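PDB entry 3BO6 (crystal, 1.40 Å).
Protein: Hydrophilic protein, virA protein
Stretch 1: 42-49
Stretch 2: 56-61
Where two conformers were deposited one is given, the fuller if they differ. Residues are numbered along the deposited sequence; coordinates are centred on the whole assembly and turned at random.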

ATOM      1  N   GLY A  42       6.256 -12.769 -15.270  1.00  8.51           N
ATOM      2  CA  GLY A  42       6.626 -11.779 -16.268  1.00 12.81           C
ATOM      3  C   GLY A  42       7.194 -10.514 -15.658  1.00 12.31           C
ATOM      4  O   GLY A  42       8.180  -9.945 -16.145  1.00 13.48           O
ATOM      5  N   MET A  43       6.565 -10.053 -14.587  1.00  9.49           N
ATOM      6  CA  MET A  43       7.105  -8.878 -13.937  0.50  9.40           C
ATOM      7  C   MET A  43       8.545  -9.106 -13.460  1.00 11.96           C
ATOM      8  O   MET A  43       9.352  -8.163 -13.458  1.00 10.48           O
ATOM      9  N   ARG A  44       8.909 -10.342 -13.129  1.00 13.04           N
ATOM     10  CA  ARG A  44      10.299 -10.654 -12.786  0.70 16.78           C
ATOM     11  C   ARG A  44      11.260 -10.358 -13.941  1.00 17.96           C
ATOM     12  O   ARG A  44      12.453 -10.084 -13.725  1.00 22.65           O
ATOM     13  N   GLN A  45      10.749 -10.419 -15.164  1.00 17.93           N
ATOM     14  CA  GLN A  45      11.575 -10.234 -16.351  1.00 18.25           C
ATOM     15  C   GLN A  45      11.677  -8.785 -16.797  1.00 17.99           C
ATOM     16  O   GLN A  45      12.205  -8.492 -17.872  1.00 20.61           O
ATOM     17  N   SER A  46      11.195  -7.872 -15.962  1.00 13.82           N
ATOM     18  CA  SER A  46      11.238  -6.465 -16.324  1.00 19.25           C
ATOM     19  C   SER A  46      12.671  -6.015 -16.458  1.00 19.27           C
ATOM     20  O   SER A  46      12.966  -5.056 -17.170  1.00 19.70           O
ATOM     21  N   GLY A  47      13.548  -6.710 -15.745  1.00 19.31           N
ATOM     22  CA  GLY A  47      14.940  -6.335 -15.646  1.00 23.62           C
ATOM     23  C   GLY A  47      15.137  -4.848 -15.456  1.00 25.41           C
ATOM     24  O   GLY A  47      14.602  -4.218 -14.525  1.00 16.41           O
ATOM     25  N   PHE A  48      15.914  -4.295 -16.375  1.00 31.09           N
ATOM     26  CA  PHE A  48      16.352  -2.914 -16.356  1.00 36.48           C
ATOM     27  C   PHE A  48      15.170  -1.959 -16.455  1.00 29.13           C
ATOM     28  O   PHE A  48      15.128  -0.928 -15.784  1.00 26.06           O
ATOM     29  N   PHE A  49      14.206  -2.315 -17.299  1.00 25.18           N
ATOM     30  CA  PHE A  49      13.106  -1.422 -17.624  1.00 24.21           C
ATOM     31  C   PHE A  49      12.063  -2.132 -18.473  1.00 21.61           C
ATOM     32  O   PHE A  49      12.387  -2.774 -19.480  1.00 20.79           O
ATOM     33  N   GLN A  56       6.183   2.155 -14.896  1.00  6.85           N
ATOM     34  CA  GLN A  56       7.531   1.663 -15.155  1.00  6.70           C
ATOM     35  C   GLN A  56       7.800   0.472 -14.251  1.00  8.02           C
ATOM     36  O   GLN A  56       7.531   0.535 -13.047  1.00  9.76           O
ATOM     37  N   LEU A  57       8.329  -0.612 -14.820  1.00  9.00           N
ATOM     38  CA  LEU A  57       8.605  -1.824 -14.063  1.00  7.31           C
ATOM     39  C   LEU A  57      10.104  -2.087 -13.985  1.00  8.38           C
ATOM     40  O   LEU A  57      10.824  -1.889 -14.968  1.00 10.34           O
ATOM     41  N   GLU A  58      10.563  -2.581 -12.839  1.00  7.75           N
ATOM     42  CA  GLU A  58      11.984  -2.873 -12.645  1.00  9.47           C
ATOM     43  C   GLU A  58      12.165  -4.131 -11.826  1.00 10.92           C
ATOM     44  O   GLU A  58      11.502  -4.317 -10.808  1.00 10.60           O
ATOM     45  N   SER A  59      13.072  -4.993 -12.264  1.00 12.36           N
ATOM     46  CA  SER A  59      13.442  -6.157 -11.473  1.00 14.05           C
ATOM     47  C   SER A  59      14.817  -6.683 -11.894  1.00 23.13           C
ATOM     48  O   SER A  59      14.918  -7.473 -12.830  1.00 28.62           O
ATOM     49  N   HIS A  60      15.862  -6.243 -11.202  1.00 23.40           N
ATOM     50  CA  HIS A  60      17.217  -6.691 -11.505  1.00 33.52           C
ATOM     51  C   HIS A  60      18.040  -6.969 -10.238  1.00 38.33           C
ATOM     52  O   HIS A  60      17.685  -6.532  -9.148  1.00 41.36           O
ATOM     53  N   GLY A  61      19.151  -7.685 -10.408  1.00 43.99           N
ATOM     54  CA  GLY A  61      19.875  -8.347  -9.324  1.00 42.88           C
ATOM     55  C   GLY A  61      20.254  -7.676  -8.009  1.00 45.90           C
ATOM     56  O   GLY A  61      20.838  -8.332  -7.144  1.00 51.13           O
TER

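The two stretches share one good backbone hydrogen bond and one weak side-chain bond, with a small apolar pairing between M43 and L57. S59 N donates to G47 O at 2.8 Å, with an angle of 164° at the hydrogen, so both atoms are well satisfied. The return bond does not form. G47 N lies 3.3 Å from S59 O, but the angle is poor. S59 O instead receives a CA-H...O contact from G47 CA at 3.0 Å. G47 O also has E58 CA at 3.5 Å, a second contact of this kind.

G47 sits within a type II' turn from S46 to F49. Its positive phi favours glycine. The turn is closed by a weak bond from F49 N to S46 O, 3.0 Å.

S46 points toward the second stretch in rotamer m. Its hydroxyl nevertheless bonds within its own stretch: S46 OG donates to M43 O at 2.8 Å. S46 N donates to the same oxygen at 3.1 Å, so M43 O accepts twice. With its hydrogen directed there, S46 OG meets the second stretch by packing, 3.2 Å from L57 CB. S46 CB lies 3.9 Å from E58 N.

S59 has its CA-to-CB bond sideways and is rotamer t. S59 OG donates to R44 O at 3.4 Å, a weak bond. S59 CB packs 3.7 Å from M43 O. The R44 CA-to-CB bond points away; its NE and NH2 are satisfied elsewhere in the structure.

L57 points toward the first stretch, with chi1 m and chi2 t. It is buried, as is M43, which is t at all three chi angles. The M43 CA-to-CB bond runs sideways, but the extended chain brings its end nearer, and M43 CE reaches L57 CD2 at 3.9 Å.

H60 points toward the first stretch with chi1 p. H60 ND1 is 3.5 Å from G47 O, which lies at the ring edge, but no hydrogen bond is assigned to this pair. H60 ND1 is also 4.1 Å from F48 CA.

F48 and F49 both point away at CB. The F49 ring, chi1 t, comes back at its end, and F49 CE1 meets Q56 CG at 4.1 Å near the ring plane. Q56 is m then t. F49 CA approaches L57 O at 3.5 Å in a further CA-H...O contact. E58 is also m then t. Its CA-to-CB bond points away overall, yet E58 CB lies 4.1 Å from G47 O, and E58 CG lies 4.2 Å from F48 O.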

ATOM      1  CB  MET A  43       6.212  -8.391 -12.806  0.50 11.35           C
ATOM      2  CG  MET A  43       6.720  -7.092 -12.227  0.50 11.22           C
ATOM      3  SD  MET A  43       5.468  -6.176 -11.338  0.50  8.71           S
ATOM      4  CE  MET A  43       6.441  -4.761 -10.846  0.50  4.45           C
ATOM      5  CB  ARG A  44      10.428 -12.123 -12.379  0.70 19.07           C
ATOM      6  CG  ARG A  44       9.595 -12.526 -11.167  0.70 14.05           C
ATOM      7  CD  ARG A  44       9.958 -13.941 -10.704  0.70 19.67           C
ATOM      8  NE  ARG A  44      11.280 -13.971 -10.094  0.70 17.88           N
ATOM      9  CZ  ARG A  44      12.340 -14.590 -10.602  0.70 17.25           C
ATOM     10  NH1 ARG A  44      12.240 -15.279 -11.732  0.70 21.28           N
ATOM     11  NH2 ARG A  44      13.503 -14.535  -9.960  0.70 18.90           N
ATOM     12  CB  GLN A  45      11.057 -11.102 -17.500  1.00 18.12           C
ATOM     13  CG  GLN A  45      11.145 -12.570 -17.194  1.00 18.80           C
ATOM     14  CD  GLN A  45      12.564 -12.989 -16.879  1.00 20.01           C
ATOM     15  OE1 GLN A  45      13.514 -12.527 -17.524  1.00 20.83           O
ATOM     16  NE2 GLN A  45      12.723 -13.867 -15.892  1.00 16.85           N
ATOM     17  CB  SER A  46      10.556  -5.618 -15.262  1.00 13.31           C
ATOM     18  OG  SER A  46       9.193  -5.962 -15.163  1.00 14.07           O
ATOM     19  CB  PHE A  48      17.277  -2.706 -17.556  1.00 50.01           C
ATOM     20  CG  PHE A  48      18.394  -1.741 -17.312  1.00 57.49           C
ATOM     21  CD1 PHE A  48      18.476  -0.567 -18.040  1.00 61.75           C
ATOM     22  CD2 PHE A  48      19.374  -2.015 -16.372  1.00 58.76           C
ATOM     23  CE1 PHE A  48      19.505   0.319 -17.832  1.00 61.40           C
ATOM     24  CE2 PHE A  48      20.409  -1.127 -16.157  1.00 60.42           C
ATOM     25  CZ  PHE A  48      20.473   0.043 -16.888  1.00 61.29           C
ATOM     26  CB  PHE A  49      13.634  -0.197 -18.375  1.00 27.97           C
ATOM     27  CG  PHE A  49      12.556   0.735 -18.862  1.00 28.61           C
ATOM     28  CD1 PHE A  49      11.955   1.631 -17.993  1.00 31.30           C
ATOM     29  CD2 PHE A  49      12.151   0.722 -20.186  1.00 30.00           C
ATOM     30  CE1 PHE A  49      10.965   2.492 -18.436  1.00 31.30           C
ATOM     31  CE2 PHE A  49      11.162   1.579 -20.634  1.00 36.08           C
ATOM     32  CZ  PHE A  49      10.571   2.467 -19.754  1.00 31.14           C
ATOM     33  CB  GLN A  56       8.544   2.768 -14.861  1.00  9.06           C
ATOM     34  CG  GLN A  56       8.342   4.031 -15.696  1.00 18.58           C
ATOM     35  CD  GLN A  56       9.404   5.093 -15.456  1.00 32.72           C
ATOM     36  OE1 GLN A  56       9.428   6.124 -16.122  1.00 36.96           O
ATOM     37  NE2 GLN A  56      10.290   4.839 -14.508  1.00 42.44           N
ATOM     38  CB  LEU A  57       7.932  -3.030 -14.712  1.00 12.00           C
ATOM     39  CG  LEU A  57       6.476  -2.870 -15.152  1.00  8.67           C
ATOM     40  CD1 LEU A  57       5.992  -4.158 -15.822  1.00 13.54           C
ATOM     41  CD2 LEU A  57       5.606  -2.544 -13.941  1.00 11.27           C
ATOM     42  CB  GLU A  58      12.669  -1.707 -11.931  1.00 17.37           C
ATOM     43  CG  GLU A  58      12.501  -0.369 -12.620  1.00 33.34           C
ATOM     44  CD  GLU A  58      12.711   0.794 -11.674  1.00 44.36           C
ATOM     45  OE1 GLU A  58      13.058   1.894 -12.150  1.00 46.04           O
ATOM     46  OE2 GLU A  58      12.533   0.606 -10.451  1.00 46.99           O
ATOM     47  CB  SER A  59      12.400  -7.265 -11.629  1.00 18.77           C
ATOM     48  OG  SER A  59      12.714  -8.376 -10.813  1.00 29.59           O
ATOM     49  CB  HIS A  60      17.929  -5.693 -12.423  1.00 44.86           C
ATOM     50  CG  HIS A  60      17.995  -4.304 -11.871  1.00 50.36           C
ATOM     51  ND1 HIS A  60      17.237  -3.265 -12.366  1.00 54.68           N
ATOM     52  CD2 HIS A  60      18.727  -3.784 -10.857  1.00 55.00           C
ATOM     53  CE1 HIS A  60      17.501  -2.166 -11.687  1.00 57.69           C
ATOM     54  NE2 HIS A  60      18.402  -2.452 -10.762  1.00 58.52           N
TER